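PDB 1Q1R: putidaredoxin reductase from Pseudomonas putida, which probably passes electrons from NADH through its bound FAD to the iron-sulfur protein putidaredoxin, which supplies the cytochrome P450cam monooxygenase. Local coordinates for residues V7-T12 and G30-V35; T176-A181 and T212-F217. One frame throughout, in Å; residues are numbered along the deposited sequence.

Contact 1 of 2, residues V7-T12 and G30-V35; sequences VVIVGT and GNIRLV. With FAD (flavin-adenine dinucleotide), chain C.
With CG1 turned beside its own backbone N (chi1 -58°) and CG2 trans to that N, Ile-9 spreads its two branches toward different partners: CG2 lies 3.6 Å from Leu-34 CD2, and CD1, at the end of the extended longer branch, reaches Ile-32 CG2. The pair illustrates how a Rossmann-type beta-alpha-beta unit sets two parallel strands side by side and presents a glycine turn to a dinucleotide. Helix 14-25, its crossover, covers the face on which these three side chains run alongside one another, touching Ile-9 through Val-19 and Ala-20. Replacing Ile-9 by alanine would remove CG2 and CD1 and is likely to leave a gap between Leu-34 CD2, Ile-32 CG2 and this helix. Farther back, Val-7 sets CG1 in the hindered place between N and carbonyl carbon (chi1 55°), where it packs 3.6 Å from Ile-32 CG1. Val-8, Val-10, Arg-33 and Val-35 project from the other face.

Five nearly straight backbone bonds lock the register, from Val-7 N to Asn-31 O at one end to Gly-11 N and Val-35 O, 2.7 Å apart, at the other. There the strand gives way to the glycine-rich turn. Val-10 CG1 touches the adenine of FAD, and Gly-11, at backbone angles that favour glycine, brings its CA to 3.0 Å from FAD O4B, a spot where a CB would collide with the ribose.

Contact 2 of 2, residues T176-A181 and T212-F217; sequences TLLDTA and TQVCGF
Leu-178 and Val-214 make the closest side-chain packing here, CD1 of the leucine lying 3.7 Å from CG2 of the valine, with the two side chains at about a right angle. The other leucine branch, CD2, meets Thr-212 CG2 more loosely at 4.2 Å. That methyl is available because Thr-212 has CG2 trans to its backbone N, while OG1, beside the N (chi1 -62°), bonds back to Thr-210 O. Val-153 of the adjoining strand 151-155 packs on the buried Leu-178 as well.

The contact forms where the chain leaves the region of strand 174-178, part of a Rossmann-like sheet in a glutathione reductase fold, beside the approach to antiparallel strand 214-219. One backbone bond spans the junction, from Thr-212 N to Asp-179 O at 2.9 Å, and it does not continue as a strand pairing. Asp-179 also closes an Asx turn: OD1 accepts from Ala-181 N through its anti lone pair, while OD2 makes a weak bond to Gly-157 N.

Toward solvent the side chains pack more thinly. Exposed Thr-180 rests both CA, in a CA-H...O contact, and CG2 at 3.3 Å from Thr-212 O, but its CG2 only grazes Gln-213, whose CA is 4.2 Å away.

From the N terminus, the chain runs up strand 6-10, back through helix 14-25 and forward again along strand 31-35, where contact 1 closes a short loop with 17 residues between its segments. Strand 75-78 later adds to the edge of this FAD-binding sheet, and strand 105-108 flanks strand 6-10 on its other side. After strand 151-155 and helix 159-170, the chain opens contact 2 at 176-181; helix 191-204 and strand 207-209 intervene before 212-217 closes it, joining the second parallel sheet to a three-stranded antiparallel one. The two loops follow in series, neither nesting nor crossing. The centres of contact 1 and contact 2 stand about 40 Å apart, on opposite sides of the chain's centre.

Contact 1 of 2, residues V7-T12 and G30-V35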
ATOM      1  N   VAL A   7       7.846  24.392  -7.922  1.00 51.14           N
ATOM      2  CA  VAL A   7       7.041  23.186  -7.905  1.00 46.93           C
ATOM      3  C   VAL A   7       6.421  23.004  -6.527  1.00 43.51           C
ATOM      4  O   VAL A   7       7.100  23.134  -5.508  1.00 43.10           O
ATOM      5  CB  VAL A   7       7.887  21.938  -8.262  1.00 47.11           C
ATOM      6  CG1 VAL A   7       9.093  21.840  -7.341  1.00 47.24           C
ATOM      7  CG2 VAL A   7       7.033  20.685  -8.156  1.00 46.46           C
ATOM      8  N   VAL A   8       5.123  22.728  -6.505  1.00 39.98           N
ATOM      9  CA  VAL A   8       4.408  22.507  -5.253  1.00 36.98           C
ATOM     10  C   VAL A   8       3.940  21.057  -5.208  1.00 34.53           C
ATOM     11  O   VAL A   8       3.321  20.559  -6.153  1.00 33.93           O
ATOM     12  CB  VAL A   8       3.183  23.437  -5.125  1.00 37.11           C
ATOM     13  CG1 VAL A   8       2.384  23.078  -3.880  1.00 36.50           C
ATOM     14  CG2 VAL A   8       3.642  24.890  -5.059  1.00 36.88           C
ATOM     15  N   ILE A   9       4.249  20.382  -4.109  1.00 30.85           N
ATOM     16  CA  ILE A   9       3.873  18.987  -3.932  1.00 28.33           C
ATOM     17  C   ILE A   9       2.890  18.889  -2.773  1.00 27.15           C
ATOM     18  O   ILE A   9       3.216  19.250  -1.648  1.00 28.07           O
ATOM     19  CB  ILE A   9       5.124  18.129  -3.625  1.00 27.64           C
ATOM     20  CG1 ILE A   9       6.143  18.284  -4.760  1.00 27.22           C
ATOM     21  CG2 ILE A   9       4.731  16.672  -3.445  1.00 25.97           C
ATOM     22  CD1 ILE A   9       7.527  17.729  -4.444  1.00 26.06           C
ATOM     23  N   VAL A  10       1.683  18.413  -3.052  1.00 25.98           N
ATOM     24  CA  VAL A  10       0.663  18.275  -2.017  1.00 25.59           C
ATOM     25  C   VAL A  10       0.687  16.851  -1.464  1.00 25.04           C
ATOM     26  O   VAL A  10       0.329  15.894  -2.153  1.00 23.39           O
ATOM     27  CB  VAL A  10      -0.744  18.577  -2.573  1.00 25.38           C
ATOM     28  CG1 VAL A  10      -1.774  18.487  -1.458  1.00 25.52           C
ATOM     29  CG2 VAL A  10      -0.765  19.963  -3.217  1.00 26.09           C
ATOM     30  N   GLY A  11       1.121  16.718  -0.217  1.00 24.66           N
ATOM     31  CA  GLY A  11       1.193  15.409   0.397  1.00 23.73           C
ATOM     32  C   GLY A  11       2.628  15.101   0.766  1.00 23.18           C
ATOM     33  O   GLY A  11       3.521  15.127  -0.085  1.00 22.66           O
ATOM     34  N   THR A  12       2.849  14.797   2.039  1.00 22.64           N
ATOM     35  CA  THR A  12       4.186  14.501   2.525  1.00 22.01           C
ATOM     36  C   THR A  12       4.383  13.036   2.898  1.00 22.00           C
ATOM     37  O   THR A  12       5.084  12.718   3.860  1.00 22.52           O
ATOM     38  CB  THR A  12       4.530  15.385   3.735  1.00 21.84           C
ATOM     39  OG1 THR A  12       3.619  15.107   4.805  1.00 19.33           O
ATOM     40  CG2 THR A  12       4.421  16.862   3.356  1.00 21.62           C
ATOM     41  N   GLY A  30      14.972  24.981  -9.438  1.00 49.96           N
ATOM     42  CA  GLY A  30      13.899  25.814  -8.929  1.00 48.98           C
ATOM     43  C   GLY A  30      13.563  25.539  -7.476  1.00 48.43           C
ATOM     44  O   GLY A  30      14.263  24.791  -6.794  1.00 48.39           O
ATOM     45  N   ASN A  31      12.484  26.150  -7.000  1.00 47.58           N
ATOM     46  CA  ASN A  31      12.044  25.969  -5.624  1.00 46.75           C
ATOM     47  C   ASN A  31      11.093  24.787  -5.501  1.00 45.52           C
ATOM     48  O   ASN A  31      10.265  24.543  -6.383  1.00 45.27           O
ATOM     49  CB  ASN A  31      11.354  27.236  -5.124  1.00 48.16           C
ATOM     50  CG  ASN A  31      12.305  28.405  -5.015  1.00 49.44           C
ATOM     51  OD1 ASN A  31      13.137  28.461  -4.108  1.00 50.75           O
ATOM     52  ND2 ASN A  31      12.200  29.342  -5.949  1.00 50.42           N
ATOM     53  N   ILE A  32      11.219  24.057  -4.400  1.00 43.96           N
ATOM     54  CA  ILE A  32      10.378  22.895  -4.145  1.00 41.87           C
ATOM     55  C   ILE A  32       9.649  23.069  -2.818  1.00 40.69           C
ATOM     56  O   ILE A  32      10.273  23.247  -1.774  1.00 40.58           O
ATOM     57  CB  ILE A  32      11.223  21.606  -4.079  1.00 41.61           C
ATOM     58  CG1 ILE A  32      12.052  21.464  -5.359  1.00 41.27           C
ATOM     59  CG2 ILE A  32      10.313  20.394  -3.885  1.00 40.61           C
ATOM     60  CD1 ILE A  32      13.036  20.315  -5.333  1.00 40.68           C
ATOM     61  N   ARG A  33       8.324  23.021  -2.862  1.00 39.80           N
ATOM     62  CA  ARG A  33       7.534  23.165  -1.650  1.00 38.72           C
ATOM     63  C   ARG A  33       6.706  21.926  -1.361  1.00 36.52           C
ATOM     64  O   ARG A  33       5.872  21.526  -2.168  1.00 36.30           O
ATOM     65  CB  ARG A  33       6.597  24.375  -1.750  1.00 40.93           C
ATOM     66  CG  ARG A  33       7.015  25.547  -0.878  1.00 44.58           C
ATOM     67  CD  ARG A  33       5.807  26.374  -0.454  1.00 47.24           C
ATOM     68  NE  ARG A  33       6.129  27.303   0.629  1.00 49.62           N
ATOM     69  CZ  ARG A  33       6.847  28.411   0.477  1.00 51.04           C
ATOM     70  NH1 ARG A  33       7.323  28.738  -0.719  1.00 52.22           N
ATOM     71  NH2 ARG A  33       7.095  29.191   1.523  1.00 51.40           N
ATOM     72  N   LEU A  34       6.953  21.318  -0.204  1.00 33.83           N
ATOM     73  CA  LEU A  34       6.210  20.145   0.229  1.00 31.61           C
ATOM     74  C   LEU A  34       5.170  20.654   1.206  1.00 30.84           C
ATOM     75  O   LEU A  34       5.512  21.317   2.179  1.00 31.67           O
ATOM     76  CB  LEU A  34       7.122  19.151   0.948  1.00 31.34           C
ATOM     77  CG  LEU A  34       7.776  18.022   0.155  1.00 30.30           C
ATOM     78  CD1 LEU A  34       8.719  17.269   1.069  1.00 29.68           C
ATOM     79  CD2 LEU A  34       6.708  17.078  -0.405  1.00 29.15           C
ATOM     80  N   VAL A  35       3.904  20.358   0.945  1.00 29.63           N
ATOM     81  CA  VAL A  35       2.836  20.803   1.826  1.00 28.61           C
ATOM     82  C   VAL A  35       1.968  19.616   2.211  1.00 27.68           C
ATOM     83  O   VAL A  35       1.442  18.923   1.347  1.00 27.02           O
ATOM     84  CB  VAL A  35       1.960  21.868   1.134  1.00 29.05           C
ATOM     85  CG1 VAL A  35       0.916  22.397   2.111  1.00 28.80           C
ATOM     86  CG2 VAL A  35       2.836  23.001   0.614  1.00 29.49           C
TER
HETATM   87  PA  FAD C 749       0.168   8.663   1.851  1.00 22.85           P
HETATM   88  O1A FAD C 749      -1.250   8.545   2.265  1.00 21.51           O
HETATM   89  O2A FAD C 749       1.194   7.920   2.619  1.00 23.56           O
HETATM   90  O5B FAD C 749       0.590  10.208   1.831  1.00 22.88           O
HETATM   91  C5B FAD C 749      -0.313  11.234   1.403  1.00 24.60           C
HETATM   92  C4B FAD C 749      -0.217  12.419   2.380  1.00 25.32           C
HETATM   93  O4B FAD C 749      -0.819  13.617   1.773  1.00 24.74           O
HETATM   94  C3B FAD C 749      -1.023  12.145   3.659  1.00 25.39           C
HETATM   95  O3B FAD C 749      -0.325  12.698   4.783  1.00 25.67           O
HETATM   96  C2B FAD C 749      -2.298  12.918   3.432  1.00 25.76           C
HETATM   97  O2B FAD C 749      -2.881  13.297   4.683  1.00 26.90           O
HETATM   98  C1B FAD C 749      -1.779  14.147   2.714  1.00 25.83           C
HETATM   99  N9A FAD C 749      -2.836  14.963   2.056  1.00 27.11           N
HETATM  100  C8A FAD C 749      -3.883  14.508   1.345  1.00 27.77           C
HETATM  101  N7A FAD C 749      -4.619  15.550   0.937  1.00 28.81           N
HETATM  102  C5A FAD C 749      -4.039  16.659   1.387  1.00 28.55           C
HETATM  103  C6A FAD C 749      -4.344  18.018   1.287  1.00 29.91           C
HETATM  104  N6A FAD C 749      -5.432  18.416   0.631  1.00 29.37           N
HETATM  105  N1A FAD C 749      -3.526  18.928   1.873  1.00 29.68           N
HETATM  106  C2A FAD C 749      -2.434  18.540   2.546  1.00 29.78           C
HETATM  107  N3A FAD C 749      -2.126  17.240   2.657  1.00 27.80           N
HETATM  108  C4A FAD C 749      -2.908  16.289   2.090  1.00 27.75           C
HETATM  109  N1  FAD C 749       3.490  -1.024   0.903  1.00 21.11           N
HETATM  110  C2  FAD C 749       4.413  -2.001   0.510  1.00 21.86           C
HETATM  111  O2  FAD C 749       4.849  -2.008  -0.640  1.00 25.16           O
HETATM  112  N3  FAD C 749       4.844  -2.960   1.445  1.00 19.74           N
HETATM  113  C4  FAD C 749       4.351  -2.931   2.770  1.00 20.01           C
HETATM  114  O4  FAD C 749       4.771  -3.748   3.588  1.00 19.62           O
HETATM  115  C4X FAD C 749       3.422  -1.952   3.160  1.00 19.58           C
HETATM  116  N5  FAD C 749       2.980  -1.882   4.449  1.00 18.41           N
HETATM  117  C5X FAD C 749       2.135  -0.900   4.878  1.00 18.89           C
HETATM  118  C6  FAD C 749       1.726  -0.850   6.227  1.00 17.76           C
HETATM  119  C7  FAD C 749       0.871   0.182   6.677  1.00 17.37           C
HETATM  120  C7M FAD C 749       0.411   0.193   8.147  1.00 17.13           C
HETATM  121  C8  FAD C 749       0.428   1.177   5.768  1.00 16.67           C
HETATM  122  C8M FAD C 749      -0.481   2.328   6.225  1.00 16.73           C
HETATM  123  C9  FAD C 749       0.836   1.125   4.423  1.00 17.47           C
HETATM  124  C9A FAD C 749       1.685   0.091   3.973  1.00 17.80           C
HETATM  125  N10 FAD C 749       2.120   0.031   2.621  1.00 20.28           N
HETATM  126  C10 FAD C 749       2.999  -0.997   2.220  1.00 19.12           C
HETATM  127  C1' FAD C 749       1.643   1.038   1.626  1.00 20.18           C
HETATM  128  C2' FAD C 749       2.722   2.092   1.363  1.00 20.72           C
HETATM  129  O2' FAD C 749       3.219   2.574   2.616  1.00 21.17           O
HETATM  130  C3' FAD C 749       2.163   3.261   0.533  1.00 20.70           C
HETATM  131  O3' FAD C 749       1.577   2.743  -0.669  1.00 21.65           O
HETATM  132  C4' FAD C 749       3.275   4.257   0.178  1.00 21.09           C
HETATM  133  O4' FAD C 749       3.862   4.765   1.378  1.00 21.15           O
HETATM  134  C5' FAD C 749       2.753   5.439  -0.657  1.00 21.79           C
HETATM  135  O5' FAD C 749       1.928   6.330   0.113  1.00 20.68           O
HETATM  136  P   FAD C 749       1.549   7.771  -0.512  1.00 20.36           P
HETATM  137  O1P FAD C 749       2.658   8.704  -0.222  1.00 18.93           O
HETATM  138  O2P FAD C 749       1.168   7.563  -1.927  1.00 20.08           O
HETATM  139  O3P FAD C 749       0.209   8.209   0.294  1.00 22.24           O

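Contact 2 of 2, residues T176-A181 and T212-F217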
ATOM      1  N   THR A 176      -8.707 -12.289  17.315  1.00 23.16           N
ATOM      2  CA  THR A 176      -9.788 -12.757  16.452  1.00 23.93           C
ATOM      3  C   THR A 176      -9.814 -11.833  15.230  1.00 24.27           C
ATOM      4  O   THR A 176      -9.795 -10.608  15.369  1.00 24.61           O
ATOM      5  CB  THR A 176     -11.179 -12.670  17.150  1.00 24.36           C
ATOM      6  OG1 THR A 176     -11.178 -13.464  18.343  1.00 23.00           O
ATOM      7  CG2 THR A 176     -12.272 -13.182  16.216  1.00 25.39           C
ATOM      8  N   LEU A 177      -9.842 -12.408  14.032  1.00 24.47           N
ATOM      9  CA  LEU A 177      -9.880 -11.587  12.826  1.00 24.76           C
ATOM     10  C   LEU A 177     -11.141 -11.896  12.041  1.00 25.79           C
ATOM     11  O   LEU A 177     -11.478 -13.057  11.816  1.00 26.44           O
ATOM     12  CB  LEU A 177      -8.638 -11.828  11.965  1.00 25.62           C
ATOM     13  CG  LEU A 177      -8.505 -10.925  10.735  1.00 25.36           C
ATOM     14  CD1 LEU A 177      -7.037 -10.739  10.375  1.00 25.87           C
ATOM     15  CD2 LEU A 177      -9.279 -11.528   9.574  1.00 27.95           C
ATOM     16  N   LEU A 178     -11.829 -10.845  11.616  1.00 26.28           N
ATOM     17  CA  LEU A 178     -13.079 -10.999  10.889  1.00 27.76           C
ATOM     18  C   LEU A 178     -13.018 -10.469   9.467  1.00 28.44           C
ATOM     19  O   LEU A 178     -12.479  -9.387   9.214  1.00 27.93           O
ATOM     20  CB  LEU A 178     -14.196 -10.263  11.631  1.00 27.24           C
ATOM     21  CG  LEU A 178     -14.260 -10.458  13.146  1.00 26.32           C
ATOM     22  CD1 LEU A 178     -15.332  -9.543  13.723  1.00 28.42           C
ATOM     23  CD2 LEU A 178     -14.556 -11.912  13.467  1.00 26.67           C
ATOM     24  N   ASP A 179     -13.584 -11.235   8.543  1.00 29.33           N
ATOM     25  CA  ASP A 179     -13.638 -10.816   7.151  1.00 30.96           C
ATOM     26  C   ASP A 179     -14.983 -11.234   6.574  1.00 30.67           C
ATOM     27  O   ASP A 179     -15.466 -12.335   6.830  1.00 29.84           O
ATOM     28  CB  ASP A 179     -12.509 -11.443   6.333  1.00 32.07           C
ATOM     29  CG  ASP A 179     -12.306 -10.746   4.997  1.00 34.36           C
ATOM     30  OD1 ASP A 179     -13.261 -10.682   4.194  1.00 35.38           O
ATOM     31  OD2 ASP A 179     -11.190 -10.249   4.746  1.00 37.30           O
ATOM     32  N   THR A 180     -15.582 -10.340   5.800  1.00 31.89           N
ATOM     33  CA  THR A 180     -16.872 -10.599   5.183  1.00 34.11           C
ATOM     34  C   THR A 180     -16.745 -11.598   4.038  1.00 34.77           C
ATOM     35  O   THR A 180     -17.672 -12.358   3.764  1.00 35.14           O
ATOM     36  CB  THR A 180     -17.481  -9.295   4.650  1.00 34.84           C
ATOM     37  OG1 THR A 180     -16.518  -8.621   3.829  1.00 36.45           O
ATOM     38  CG2 THR A 180     -17.875  -8.381   5.807  1.00 36.24           C
ATOM     39  N   ALA A 181     -15.591 -11.601   3.377  1.00 35.24           N
ATOM     40  CA  ALA A 181     -15.344 -12.510   2.262  1.00 34.69           C
ATOM     41  C   ALA A 181     -15.265 -13.957   2.736  1.00 34.47           C
ATOM     42  O   ALA A 181     -15.009 -14.223   3.912  1.00 33.84           O
ATOM     43  CB  ALA A 181     -14.054 -12.123   1.554  1.00 35.67           C
ATOM     44  N   THR A 212     -17.998 -13.360   7.849  1.00 36.39           N
ATOM     45  CA  THR A 212     -18.554 -12.752   9.051  1.00 36.46           C
ATOM     46  C   THR A 212     -18.752 -11.259   8.853  1.00 36.26           C
ATOM     47  O   THR A 212     -17.879 -10.572   8.323  1.00 36.32           O
ATOM     48  CB  THR A 212     -17.636 -12.972  10.269  1.00 36.63           C
ATOM     49  OG1 THR A 212     -17.518 -14.375  10.534  1.00 37.18           O
ATOM     50  CG2 THR A 212     -18.205 -12.275  11.493  1.00 36.35           C
ATOM     51  N   GLN A 213     -19.906 -10.762   9.283  1.00 35.51           N
ATOM     52  CA  GLN A 213     -20.234  -9.352   9.153  1.00 35.79           C
ATOM     53  C   GLN A 213     -20.490  -8.732  10.530  1.00 34.87           C
ATOM     54  O   GLN A 213     -21.242  -9.284  11.340  1.00 33.77           O
ATOM     55  CB  GLN A 213     -21.472  -9.194   8.267  1.00 37.47           C
ATOM     56  CG  GLN A 213     -21.876  -7.758   7.995  1.00 40.79           C
ATOM     57  CD  GLN A 213     -23.159  -7.660   7.188  1.00 43.74           C
ATOM     58  OE1 GLN A 213     -24.228  -8.094   7.636  1.00 45.63           O
ATOM     59  NE2 GLN A 213     -23.062  -7.090   5.992  1.00 44.98           N
ATOM     60  N   VAL A 214     -19.844  -7.600  10.793  1.00 32.76           N
ATOM     61  CA  VAL A 214     -20.032  -6.895  12.055  1.00 31.25           C
ATOM     62  C   VAL A 214     -21.293  -6.039  12.017  1.00 29.95           C
ATOM     63  O   VAL A 214     -21.447  -5.238  11.091  1.00 29.82           O
ATOM     64  CB  VAL A 214     -18.810  -6.025  12.405  1.00 31.42           C
ATOM     65  CG1 VAL A 214     -19.077  -5.209  13.659  1.00 20.00           C
ATOM     66  CG2 VAL A 214     -17.573  -6.893  12.576  1.00 30.75           C
ATOM     67  N   CYS A 215     -22.189  -6.215  12.971  1.00 28.94           N
ATOM     68  CA  CYS A 215     -23.417  -5.429  12.961  1.00 28.05           C
ATOM     69  C   CYS A 215     -23.400  -4.304  13.984  1.00 27.12           C
ATOM     70  O   CYS A 215     -24.218  -3.386  13.912  1.00 26.77           O
ATOM     71  CB  CYS A 215     -24.638  -6.329  13.196  1.00 28.74           C
ATOM     72  SG  CYS A 215     -24.738  -7.063  14.838  1.00 29.87           S
ATOM     73  N   GLY A 216     -22.472  -4.364  14.937  1.00 26.07           N
ATOM     74  CA  GLY A 216     -22.407  -3.311  15.935  1.00 25.56           C
ATOM     75  C   GLY A 216     -21.448  -3.553  17.082  1.00 25.54           C
ATOM     76  O   GLY A 216     -20.645  -4.491  17.057  1.00 24.62           O
ATOM     77  N   PHE A 217     -21.536  -2.708  18.105  1.00 25.65           N
ATOM     78  CA  PHE A 217     -20.648  -2.830  19.256  1.00 25.38           C
ATOM     79  C   PHE A 217     -21.339  -2.523  20.577  1.00 25.75           C
ATOM     80  O   PHE A 217     -22.378  -1.864  20.614  1.00 24.88           O
ATOM     81  CB  PHE A 217     -19.460  -1.860  19.127  1.00 25.94           C
ATOM     82  CG  PHE A 217     -18.737  -1.935  17.813  1.00 24.68           C
ATOM     83  CD1 PHE A 217     -19.223  -1.268  16.696  1.00 26.04           C
ATOM     84  CD2 PHE A 217     -17.565  -2.673  17.695  1.00 26.04           C
ATOM     85  CE1 PHE A 217     -18.550  -1.335  15.474  1.00 25.57           C
ATOM     86  CE2 PHE A 217     -16.886  -2.748  16.483  1.00 25.31           C
ATOM     87  CZ  PHE A 217     -17.381  -2.076  15.369  1.00 25.91           C
TER